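Local atomic coordinates of competence/damage-inducible protein CinA (Agrobacterium tumefaciens, PDB entry 2A9S), a protein that is of unknown function but belongs to the CinA C-terminal family, some bacterial members of which deamidate nicotinamide mononucleotide, and may act likewise. Residues 9-14 and 155-160; 18-22 and 50-54; 102-108 and 124-130; 134-138 and 161-165. All blocks are in the same frame, centred on the assembly; numbering follows the deposited sequence.

Contacts 2 and 4 set the helices 8-24 and 147-167, which run side by side over one face of the mixed five-stranded sheet, on its two edges: contact 4 on edge strand 135-141, contact 2 on the start of strand 53-59. Contact 1 joins the helices to each other, and contact 3 pairs two strands within the sheet. Contacts 3 and 4 lie closest, centres about 8 Å apart, joined by Thr128 N to Leu136 O (2.8 Å). Contacts 1 and 3, with centres about 13 Å apart, meet where Ala158 and Thr157 rest on Leu126. Phe21 of contact 2 touches Phe102 of contact 3 (CE2 to CD2, 3.4 Å). No ligand marks an active site among these segments.

Contact 1: 9-14 and 155-160; sequences DIEELA and VRTALE
Two α-helical segments, 9-14 and 155-160, run nearly in the same direction, their axes 9.5 Å apart at closest approach and crossing at 25°. The register pairs Ile10 with Arg156 (CA to CA 5.6 Å) and Leu13 with Leu159 (CA to CA 6.2 Å). Asp9, with chi1 in the p well, directs its carboxylate at the guanidinium of Arg156, whose side chain is extended through chi1 and chi2 (t, t) and then turns at chi3 (m). A bidentate salt bridge results: Arg156 NE donates to Asp9 OD2 at 2.6 Å and Arg156 NH2 to Asp9 OD1 at 2.9 Å. Ile10 (m, t) lays CD1 over one face of that guanidinium, while its CG2 meets Val155 CG1 at 3.7 Å and Leu159 CD1 at 4.0 Å. In this α/β fold both helices cover the same face of the mixed sheet; Val155 and Leu159 also reach helix 38-43. Leu13 (m, t) points straight across, with CB 3.9 Å from Leu159 CB, and sets CD1 against Arg156 CG (3.9 Å) and Glu160 CG (4.0 Å). At Ala14 the small CB lies 4.1 Å from Leu159 CD1.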
loop_
_atom_site.group_PDB
_atom_site.type_symbol
_atom_site.label_atom_id
_atom_site.label_comp_id
_atom_site.label_asym_id
_atom_site.label_seq_id
_atom_site.Cartn_x
_atom_site.Cartn_y
_atom_site.Cartn_z
ATOM N N ASP A 9 -5.685 18.635 -5.163
ATOM C CA ASP A 9 -4.296 18.963 -5.326
ATOM C C ASP A 9 -3.385 17.713 -5.244
ATOM O O ASP A 9 -2.395 17.646 -5.979
ATOM C CB ASP A 9 -3.861 20.111 -4.409
ATOM C CG ASP A 9 -3.584 19.667 -2.986
ATOM O OD1 ASP A 9 -4.482 19.083 -2.321
ATOM O OD2 ASP A 9 -2.453 19.932 -2.529
ATOM N N ILE A 10 -3.739 16.739 -4.383
ATOM C CA ILE A 10 -3.015 15.458 -4.295
ATOM C C ILE A 10 -3.150 14.671 -5.596
ATOM O O ILE A 10 -2.134 14.200 -6.152
ATOM C CB ILE A 10 -3.459 14.616 -3.091
ATOM C CG1 ILE A 10 -3.000 15.303 -1.771
ATOM C CG2 ILE A 10 -2.970 13.154 -3.221
ATOM C CD1 ILE A 10 -3.513 14.591 -0.492
ATOM N N GLU A 11 -4.385 14.561 -6.100
ATOM C CA GLU A 11 -4.606 13.980 -7.416
ATOM C C GLU A 11 -3.814 14.700 -8.540
ATOM O O GLU A 11 -3.195 14.023 -9.399
ATOM C CB GLU A 11 -6.076 13.965 -7.740
ATOM C CG GLU A 11 -6.374 13.156 -8.940
ATOM C CD GLU A 11 -7.782 13.367 -9.405
ATOM O OE1 GLU A 11 -8.666 13.567 -8.531
ATOM O OE2 GLU A 11 -7.998 13.330 -10.640
ATOM N N GLU A 12 -3.799 16.042 -8.512
ATOM C CA GLU A 12 -2.968 16.852 -9.447
ATOM C C GLU A 12 -1.493 16.446 -9.362
ATOM O O GLU A 12 -0.815 16.254 -10.402
ATOM C CB GLU A 12 -3.118 18.372 -9.158
ATOM C CG GLU A 12 -2.498 19.318 -10.218
ATOM C CD GLU A 12 -2.582 20.866 -9.928
ATOM O OE1 GLU A 12 -2.598 21.338 -8.735
ATOM O OE2 GLU A 12 -2.582 21.636 -10.938
ATOM N N LEU A 13 -0.982 16.307 -8.133
ATOM C CA LEU A 13 0.435 15.957 -7.955
ATOM C C LEU A 13 0.725 14.543 -8.503
ATOM O O LEU A 13 1.724 14.344 -9.209
ATOM C CB LEU A 13 0.883 16.095 -6.488
ATOM C CG LEU A 13 0.994 17.507 -5.869
ATOM C CD1 LEU A 13 0.993 17.341 -4.337
ATOM C CD2 LEU A 13 2.238 18.243 -6.341
ATOM N N ALA A 14 -0.143 13.582 -8.175
ATOM C CA ALA A 14 -0.010 12.220 -8.679
ATOM C C ALA A 14 -0.029 12.225 -10.216
ATOM O O ALA A 14 0.801 11.567 -10.880
ATOM C CB ALA A 14 -1.127 11.319 -8.088
ATOM N N VAL A 155 0.873 12.291 2.345
ATOM C CA VAL A 155 0.779 11.910 0.920
ATOM C C VAL A 155 1.184 13.097 0.052
ATOM O O VAL A 155 2.045 12.962 -0.833
ATOM C CB VAL A 155 -0.639 11.363 0.518
ATOM C CG1 VAL A 155 -0.736 11.219 -1.002
ATOM C CG2 VAL A 155 -0.973 10.001 1.234
ATOM N N ARG A 156 0.601 14.271 0.340
ATOM C CA ARG A 156 0.951 15.483 -0.395
ATOM C C ARG A 156 2.480 15.736 -0.398
ATOM O O ARG A 156 3.130 15.872 -1.460
ATOM C CB ARG A 156 0.207 16.687 0.190
ATOM C CG ARG A 156 0.600 18.003 -0.561
ATOM C CD ARG A 156 -0.141 19.207 -0.017
ATOM N NE ARG A 156 -1.573 19.070 -0.216
ATOM C CZ ARG A 156 -2.444 18.866 0.770
ATOM N NH1 ARG A 156 -2.009 18.827 2.032
ATOM N NH2 ARG A 156 -3.748 18.723 0.504
ATOM N N THR A 157 3.077 15.793 0.784
ATOM C CA THR A 157 4.512 16.088 0.861
ATOM C C THR A 157 5.342 15.021 0.133
ATOM O O THR A 157 6.315 15.362 -0.540
ATOM C CB THR A 157 4.964 16.221 2.326
ATOM O OG1 THR A 157 4.118 17.174 3.001
ATOM C CG2 THR A 157 6.445 16.648 2.407
ATOM N N ALA A 158 4.964 13.746 0.286
ATOM C CA ALA A 158 5.637 12.618 -0.374
ATOM C C ALA A 158 5.668 12.829 -1.899
ATOM O O ALA A 158 6.721 12.665 -2.560
ATOM C CB ALA A 158 4.911 11.334 -0.025
ATOM N N LEU A 159 4.520 13.231 -2.447
ATOM C CA LEU A 159 4.405 13.453 -3.897
ATOM C C LEU A 159 5.224 14.665 -4.348
ATOM O O LEU A 159 5.921 14.590 -5.369
ATOM C CB LEU A 159 2.930 13.553 -4.319
ATOM C CG LEU A 159 2.088 12.279 -4.012
ATOM C CD1 LEU A 159 0.689 12.486 -4.556
ATOM C CD2 LEU A 159 2.697 10.957 -4.561
ATOM N N GLU A 160 5.184 15.741 -3.561
ATOM C CA GLU A 160 6.032 16.928 -3.785
ATOM C C GLU A 160 7.509 16.566 -3.869
ATOM O O GLU A 160 8.228 17.015 -4.781
ATOM C CB GLU A 160 5.796 17.972 -2.682
ATOM C CG GLU A 160 4.410 18.616 -2.794
ATOM C CD GLU A 160 4.061 19.483 -1.579
ATOM O OE1 GLU A 160 4.787 19.422 -0.552
ATOM O OE2 GLU A 160 3.062 20.230 -1.659
#

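Contact 2: 18-22 and 50-54; sequences ITDFT and SAVVD
A helical turn, 18-22, packs without cross-segment hydrogen bonds against 50-54, where 3-10 segment 50-51 passes through Val52, in a loop, into the strand from Val53. Thr22 and Val52 have the nearest CA atoms, 6.3 Å apart, and 235 Å² is buried. Along 50-54 the first residue to touch is Ala51, still in 3-10 conformation, whose CB lies 4.1 Å from Thr22 OG1. Val52 follows with phi/psi near -118°/-38° and chi1 t, pointing toward the helix and burying more surface than any other residue here. Its CB meets Ile18 CD1 at 3.8 Å, CG1 meets Phe21 CB at 3.9 Å, and CG2 approaches Thr22 OG1 at 3.4 Å; that hydroxyl donates instead to Ile18 O (2.8 Å), one turn back. Ile18 (m, m) brings CD1 forward to Val52. Helix 8-24 is thereby seated on the start of strand 53-59, an outermost strand of the sheet within the chain; backbone hydrogen bonds of Val52, just before the strand, and of Asp54 within it join this edge to Val28 of strand 28-32. At Val53 the backbone extends (-87°/116°); its CG2 stands 4.5 Å from Ile18 CD1, and the residue also packs on Tyr60 of the second subunit. Asp54 is out of reach of 18-22; its OD2 accepts from Arg99 N.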
loop_
_atom_site.group_PDB
_atom_site.type_symbol
_atom_site.label_atom_id
_atom_site.label_comp_id
_atom_site.label_asym_id
_atom_site.label_seq_id
_atom_site.Cartn_x
_atom_site.Cartn_y
_atom_site.Cartn_z
ATOM N N ILE A 18 2.923 10.863 -12.900
ATOM C CA ILE A 18 2.691 9.851 -13.941
ATOM C C ILE A 18 3.005 10.489 -15.305
ATOM O O ILE A 18 3.676 9.871 -16.138
ATOM C CB ILE A 18 1.252 9.287 -13.897
ATOM C CG1 ILE A 18 0.937 8.656 -12.516
ATOM C CG2 ILE A 18 1.026 8.267 -14.993
ATOM C CD1 ILE A 18 1.967 7.695 -11.980
ATOM N N THR A 19 2.560 11.732 -15.489
ATOM C CA THR A 19 2.732 12.413 -16.765
ATOM C C THR A 19 4.222 12.649 -17.097
ATOM O O THR A 19 4.657 12.418 -18.217
ATOM C CB THR A 19 1.911 13.715 -16.797
ATOM O OG1 THR A 19 0.527 13.406 -16.514
ATOM C CG2 THR A 19 1.993 14.338 -18.172
ATOM N N ASP A 20 4.986 13.080 -16.097
ATOM C CA ASP A 20 6.414 13.378 -16.248
ATOM C C ASP A 20 7.258 12.112 -16.382
ATOM O O ASP A 20 8.155 12.036 -17.240
ATOM C CB ASP A 20 6.914 14.227 -15.071
ATOM C CG ASP A 20 6.644 15.727 -15.246
ATOM O OD1 ASP A 20 6.283 16.195 -16.363
ATOM O OD2 ASP A 20 6.826 16.456 -14.246
ATOM N N PHE A 21 6.991 11.119 -15.524
ATOM C CA PHE A 21 7.887 9.980 -15.427
ATOM C C PHE A 21 7.706 9.063 -16.636
ATOM O O PHE A 21 8.640 8.367 -17.033
ATOM C CB PHE A 21 7.653 9.209 -14.130
ATOM C CG PHE A 21 8.218 9.887 -12.902
ATOM C CD1 PHE A 21 8.425 11.255 -12.861
ATOM C CD2 PHE A 21 8.503 9.141 -11.769
ATOM C CE1 PHE A 21 8.932 11.867 -11.707
ATOM C CE2 PHE A 21 9.009 9.749 -10.615
ATOM C CZ PHE A 21 9.217 11.101 -10.584
ATOM N N THR A 22 6.512 9.055 -17.216
ATOM C CA THR A 22 6.265 8.108 -18.329
ATOM C C THR A 22 7.243 8.346 -19.517
ATOM O O THR A 22 7.940 7.406 -19.925
ATOM C CB THR A 22 4.779 8.063 -18.777
ATOM O OG1 THR A 22 3.933 7.583 -17.695
ATOM C CG2 THR A 22 4.635 7.130 -19.987
ATOM N N SER A 50 0.376 2.362 -14.230
ATOM C CA SER A 50 1.033 1.060 -14.339
ATOM C C SER A 50 2.396 1.179 -15.026
ATOM O O SER A 50 3.269 0.354 -14.793
ATOM C CB SER A 50 0.155 0.097 -15.127
ATOM O OG SER A 50 -0.225 0.731 -16.331
ATOM N N ALA A 51 2.596 2.227 -15.827
ATOM C CA ALA A 51 3.881 2.430 -16.489
ATOM C C ALA A 51 4.964 2.877 -15.520
ATOM O O ALA A 51 6.163 2.741 -15.816
ATOM C CB ALA A 51 3.743 3.465 -17.599
ATOM N N VAL A 52 4.537 3.422 -14.376
ATOM C CA VAL A 52 5.433 4.181 -13.493
ATOM C C VAL A 52 5.571 3.535 -12.112
ATOM O O VAL A 52 6.640 3.555 -11.522
ATOM C CB VAL A 52 4.932 5.650 -13.332
ATOM C CG1 VAL A 52 5.718 6.426 -12.224
ATOM C CG2 VAL A 52 4.986 6.395 -14.668
ATOM N N VAL A 53 4.481 2.979 -11.586
ATOM C CA VAL A 53 4.530 2.477 -10.226
ATOM C C VAL A 53 5.035 1.028 -10.235
ATOM O O VAL A 53 4.392 0.137 -10.793
ATOM C CB VAL A 53 3.169 2.624 -9.504
ATOM C CG1 VAL A 53 3.294 2.089 -8.091
ATOM C CG2 VAL A 53 2.722 4.062 -9.452
ATOM N N ASP A 54 6.191 0.801 -9.639
ATOM C CA ASP A 54 6.805 -0.514 -9.692
ATOM C C ASP A 54 6.249 -1.403 -8.594
ATOM O O ASP A 54 5.609 -2.419 -8.894
ATOM C CB ASP A 54 8.311 -0.401 -9.629
ATOM C CG ASP A 54 9.009 -1.760 -9.753
ATOM O OD1 ASP A 54 8.790 -2.427 -10.795
ATOM O OD2 ASP A 54 9.756 -2.131 -8.822
#

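Contact 3: 102-108 and 124-130; sequences FAVAVTG and VHLATKA
Val106 CG1 and Leu126 CD2, 3.6 Å apart with both residues at chi1 m, mark the apolar centre of this antiparallel strand pair. On the same face Val104 CG2 meets Thr128 CG2 at 3.4 Å, both chi1 p, and Phe102 CD1 meets Ala130 CB at 3.7 Å; helix 147-167 covers this side. The small side chains of Ala103 and Ala105 occupy the other face, against helix 84-96. Both backbones are extended, their N-to-C directions 169° apart. Hydrogen-bonded pairs Ala103-Lys129 (N to O 3.0 Å, O to N 2.9 Å), Ala105-Ala127 (2.8 and 2.9 Å) and Thr107-His125 (3.0 and 2.8 Å) alternate with non-hydrogen-bonded ones. Gly108 comes within 3.9 Å of Val124, CA to CA, where a CB would clash with Val124 CG2. At the polar end Thr107 CG2 touches His125 CB (4.0 Å), while Thr107 OG1 bonds Ala81 O and His125 ND1 bonds His137 NE2. Six main-chain hydrogen bonds thus satisfy the facing amides in a buried, central strand pair, while the polar ends of Thr107 and His125 are satisfied by partners outside it.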
loop_
_atom_site.group_PDB
_atom_site.type_symbol
_atom_site.label_atom_id
_atom_site.label_comp_id
_atom_site.label_asym_id
_atom_site.label_seq_id
_atom_site.Cartn_x
_atom_site.Cartn_y
_atom_site.Cartn_z
ATOM N N PHE A 102 13.366 5.704 -8.427
ATOM C CA PHE A 102 13.225 6.526 -7.206
ATOM C C PHE A 102 12.399 5.769 -6.174
ATOM O O PHE A 102 11.485 5.025 -6.546
ATOM C CB PHE A 102 12.467 7.836 -7.492
ATOM C CG PHE A 102 13.045 8.672 -8.625
ATOM C CD1 PHE A 102 14.373 9.085 -8.608
ATOM C CD2 PHE A 102 12.235 9.050 -9.692
ATOM C CE1 PHE A 102 14.906 9.851 -9.661
ATOM C CE2 PHE A 102 12.747 9.811 -10.745
ATOM C CZ PHE A 102 14.080 10.223 -10.731
ATOM N N ALA A 103 12.694 5.965 -4.890
ATOM C CA ALA A 103 11.809 5.444 -3.836
ATOM C C ALA A 103 11.466 6.591 -2.899
ATOM O O ALA A 103 12.274 7.528 -2.701
ATOM C CB ALA A 103 12.437 4.292 -3.074
ATOM N N VAL A 104 10.249 6.569 -2.378
ATOM C CA VAL A 104 9.875 7.511 -1.323
ATOM C C VAL A 104 9.448 6.685 -0.115
ATOM O O VAL A 104 8.695 5.708 -0.265
ATOM C CB VAL A 104 8.743 8.501 -1.776
ATOM C CG1 VAL A 104 7.482 7.746 -2.276
ATOM C CG2 VAL A 104 8.454 9.573 -0.644
ATOM N N ALA A 105 9.902 7.111 1.069
ATOM C CA ALA A 105 9.638 6.415 2.326
ATOM C C ALA A 105 9.085 7.397 3.357
ATOM O O ALA A 105 9.567 8.526 3.441
ATOM C CB ALA A 105 10.939 5.792 2.862
ATOM N N VAL A 106 8.089 6.971 4.123
ATOM C CA VAL A 106 7.517 7.842 5.170
ATOM C C VAL A 106 7.353 7.057 6.460
ATOM O O VAL A 106 6.931 5.871 6.435
ATOM C CB VAL A 106 6.162 8.519 4.740
ATOM C CG1 VAL A 106 6.344 9.333 3.453
ATOM C CG2 VAL A 106 5.012 7.496 4.580
ATOM N N THR A 107 7.696 7.700 7.589
ATOM C CA THR A 107 7.485 7.094 8.888
ATOM C C THR A 107 7.068 8.220 9.844
ATOM O O THR A 107 7.763 9.256 9.926
ATOM C CB THR A 107 8.734 6.325 9.440
ATOM O OG1 THR A 107 8.416 5.795 10.735
ATOM C CG2 THR A 107 9.975 7.198 9.536
ATOM N N GLY A 108 5.904 8.060 10.472
ATOM C CA GLY A 108 5.410 9.145 11.338
ATOM C C GLY A 108 4.344 8.710 12.312
ATOM O O GLY A 108 4.050 7.503 12.422
ATOM N N VAL A 124 6.374 13.645 11.086
ATOM C CA VAL A 124 6.539 12.656 10.027
ATOM C C VAL A 124 7.915 12.894 9.407
ATOM O O VAL A 124 8.268 14.035 9.111
ATOM C CB VAL A 124 5.453 12.780 8.909
ATOM C CG1 VAL A 124 5.735 11.776 7.731
ATOM C CG2 VAL A 124 4.027 12.599 9.455
ATOM N N HIS A 125 8.670 11.823 9.227
ATOM C CA HIS A 125 9.950 11.883 8.523
ATOM C C HIS A 125 9.730 11.301 7.124
ATOM O O HIS A 125 9.181 10.205 6.993
ATOM C CB HIS A 125 11.015 11.092 9.276
ATOM C CG HIS A 125 11.545 11.816 10.485
ATOM N ND1 HIS A 125 12.486 12.819 10.392
ATOM C CD2 HIS A 125 11.204 11.738 11.790
ATOM C CE1 HIS A 125 12.735 13.303 11.593
ATOM N NE2 HIS A 125 11.982 12.656 12.463
ATOM N N LEU A 126 10.138 12.056 6.102
ATOM C CA LEU A 126 10.000 11.611 4.712
ATOM C C LEU A 126 11.378 11.620 4.079
ATOM O O LEU A 126 12.193 12.543 4.316
ATOM C CB LEU A 126 9.048 12.511 3.902
ATOM C CG LEU A 126 7.611 12.701 4.386
ATOM C CD1 LEU A 126 7.526 13.890 5.357
ATOM C CD2 LEU A 126 6.695 12.912 3.199
ATOM N N ALA A 127 11.632 10.611 3.242
ATOM C CA ALA A 127 12.922 10.534 2.534
ATOM C C ALA A 127 12.647 10.016 1.135
ATOM O O ALA A 127 11.832 9.102 0.946
ATOM C CB ALA A 127 13.893 9.625 3.263
ATOM N N THR A 128 13.323 10.602 0.156
ATOM C CA THR A 128 13.313 10.052 -1.199
ATOM C C THR A 128 14.745 9.766 -1.642
ATOM O O THR A 128 15.657 10.559 -1.346
ATOM C CB THR A 128 12.634 10.997 -2.202
ATOM O OG1 THR A 128 13.283 12.278 -2.159
ATOM C CG2 THR A 128 11.167 11.187 -1.867
ATOM N N LYS A 129 14.952 8.651 -2.340
ATOM C CA LYS A 129 16.297 8.320 -2.838
ATOM C C LYS A 129 16.291 7.943 -4.325
ATOM O O LYS A 129 15.309 7.408 -4.828
ATOM C CB LYS A 129 16.929 7.233 -1.982
ATOM C CG LYS A 129 18.398 6.949 -2.313
ATOM C CD LYS A 129 19.028 6.010 -1.323
ATOM C CE LYS A 129 20.500 5.824 -1.697
ATOM N NZ LYS A 129 21.242 5.142 -0.608
ATOM N N ALA A 130 17.369 8.299 -5.030
ATOM C CA ALA A 130 17.546 7.959 -6.452
ATOM C C ALA A 130 18.734 7.013 -6.586
ATOM O O ALA A 130 19.589 6.966 -5.709
ATOM C CB ALA A 130 17.806 9.196 -7.263
#

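Contact 4: 134-138 and 161-165; sequences NVLHH and MLIAL
This is a strand-on-helix contact at the edge of the sheet, made by van der Waals packing with no hydrogen bond between the segments. Strand 135-138 is extended and helix 161-165 crosses it at 149°, axes 9.5 Å apart; the nearest CA atoms are those of Leu136 and Leu165, at 7.1 Å. Leu136 (m, t) points toward the helix and sets CD1 against Ala164 CB and Leu165 CB, each at 4.1 Å. Met161 (m, t, p) reaches back, bringing CE to 3.6 Å from Leu136 O and SD to 3.8 Å from His138 CD2, an oblique sulfur-aromatic approach 4.8 Å from the ring centroid. Leu165 (t, p) closes the far end, with CD1 3.8 Å from Asn134 O. Alternation along the strand turns Val135 and His137 to the opposite face, toward helix 84-96, where His137 NE2 bonds His125 ND1. Met161 also packs on Leu126 and Thr128 of strand 123-130, Leu162 and Leu165 reach Phe102 of strand 102-108, and Ile163 packs against helix 8-24.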
loop_
_atom_site.group_PDB
_atom_site.type_symbol
_atom_site.label_atom_id
_atom_site.label_comp_id
_atom_site.label_asym_id
_atom_site.label_seq_id
_atom_site.Cartn_x
_atom_site.Cartn_y
_atom_site.Cartn_z
ATOM N N ASN A 134 21.557 10.369 -4.813
ATOM C CA ASN A 134 20.896 11.591 -4.304
ATOM C C ASN A 134 19.742 11.257 -3.327
ATOM O O ASN A 134 18.879 10.430 -3.641
ATOM C CB ASN A 134 20.400 12.459 -5.461
ATOM C CG ASN A 134 20.127 13.908 -5.047
ATOM O OD1 ASN A 134 20.613 14.385 -4.014
ATOM N ND2 ASN A 134 19.329 14.611 -5.856
ATOM N N VAL A 135 19.776 11.851 -2.129
ATOM C CA VAL A 135 18.718 11.672 -1.126
ATOM C C VAL A 135 18.139 13.021 -0.708
ATOM O O VAL A 135 18.885 13.988 -0.506
ATOM C CB VAL A 135 19.233 10.935 0.133
ATOM C CG1 VAL A 135 18.125 10.801 1.170
ATOM C CG2 VAL A 135 19.774 9.555 -0.234
ATOM N N LEU A 136 16.818 13.098 -0.561
ATOM C CA LEU A 136 16.183 14.272 0.052
ATOM C C LEU A 136 15.420 13.818 1.291
ATOM O O LEU A 136 14.778 12.768 1.255
ATOM C CB LEU A 136 15.189 14.917 -0.913
ATOM C CG LEU A 136 15.769 15.376 -2.241
ATOM C CD1 LEU A 136 14.640 15.903 -3.116
ATOM C CD2 LEU A 136 16.872 16.432 -1.982
ATOM N N HIS A 137 15.515 14.584 2.375
ATOM C CA HIS A 137 14.742 14.298 3.601
ATOM C C HIS A 137 14.063 15.556 4.134
ATOM O O HIS A 137 14.635 16.642 4.103
ATOM C CB HIS A 137 15.600 13.611 4.682
ATOM C CG HIS A 137 15.023 13.690 6.073
ATOM N ND1 HIS A 137 15.359 14.697 6.956
ATOM C CD2 HIS A 137 14.144 12.892 6.731
ATOM C CE1 HIS A 137 14.734 14.500 8.106
ATOM N NE2 HIS A 137 13.982 13.420 7.994
ATOM N N HIS A 138 12.824 15.414 4.581
ATOM C CA HIS A 138 12.119 16.504 5.250
ATOM C C HIS A 138 11.504 15.970 6.506
ATOM O O HIS A 138 10.923 14.898 6.486
ATOM C CB HIS A 138 10.998 17.046 4.392
ATOM C CG HIS A 138 11.462 17.917 3.279
ATOM N ND1 HIS A 138 11.734 19.262 3.451
ATOM C CD2 HIS A 138 11.706 17.641 1.975
ATOM C CE1 HIS A 138 12.124 19.773 2.295
ATOM N NE2 HIS A 138 12.117 18.811 1.385
ATOM N N MET A 161 7.955 15.712 -2.952
ATOM C CA MET A 161 9.339 15.260 -2.916
ATOM C C MET A 161 9.756 14.391 -4.096
ATOM O O MET A 161 10.887 14.537 -4.593
ATOM C CB MET A 161 9.643 14.548 -1.598
ATOM C CG MET A 161 9.598 15.481 -0.392
ATOM S SD MET A 161 9.690 14.582 1.170
ATOM C CE MET A 161 11.337 13.854 1.094
ATOM N N LEU A 162 8.891 13.474 -4.537
ATOM C CA LEU A 162 9.169 12.697 -5.756
ATOM C C LEU A 162 9.410 13.634 -6.947
ATOM O O LEU A 162 10.372 13.452 -7.724
ATOM C CB LEU A 162 8.030 11.728 -6.069
ATOM C CG LEU A 162 8.046 10.451 -5.238
ATOM C CD1 LEU A 162 6.751 9.624 -5.548
ATOM C CD2 LEU A 162 9.301 9.651 -5.543
ATOM N N ILE A 163 8.541 14.627 -7.095
ATOM C CA ILE A 163 8.715 15.624 -8.158
ATOM C C ILE A 163 10.058 16.330 -8.025
ATOM O O ILE A 163 10.798 16.435 -9.011
ATOM C CB ILE A 163 7.558 16.637 -8.199
ATOM C CG1 ILE A 163 6.274 15.913 -8.588
ATOM C CG2 ILE A 163 7.875 17.814 -9.195
ATOM C CD1 ILE A 163 4.962 16.618 -8.182
ATOM N N ALA A 164 10.396 16.770 -6.809
ATOM C CA ALA A 164 11.654 17.482 -6.562
ATOM C C ALA A 164 12.880 16.621 -6.843
ATOM O O ALA A 164 13.869 17.103 -7.437
ATOM C CB ALA A 164 11.696 18.015 -5.137
ATOM N N LEU A 165 12.822 15.354 -6.423
ATOM C CA LEU A 165 13.919 14.405 -6.639
ATOM C C LEU A 165 14.139 14.190 -8.129
ATOM O O LEU A 165 15.290 14.143 -8.565
ATOM C CB LEU A 165 13.672 13.069 -5.934
ATOM C CG LEU A 165 14.784 12.009 -5.995
ATOM C CD1 LEU A 165 15.959 12.385 -5.101
ATOM C CD2 LEU A 165 14.212 10.647 -5.569
#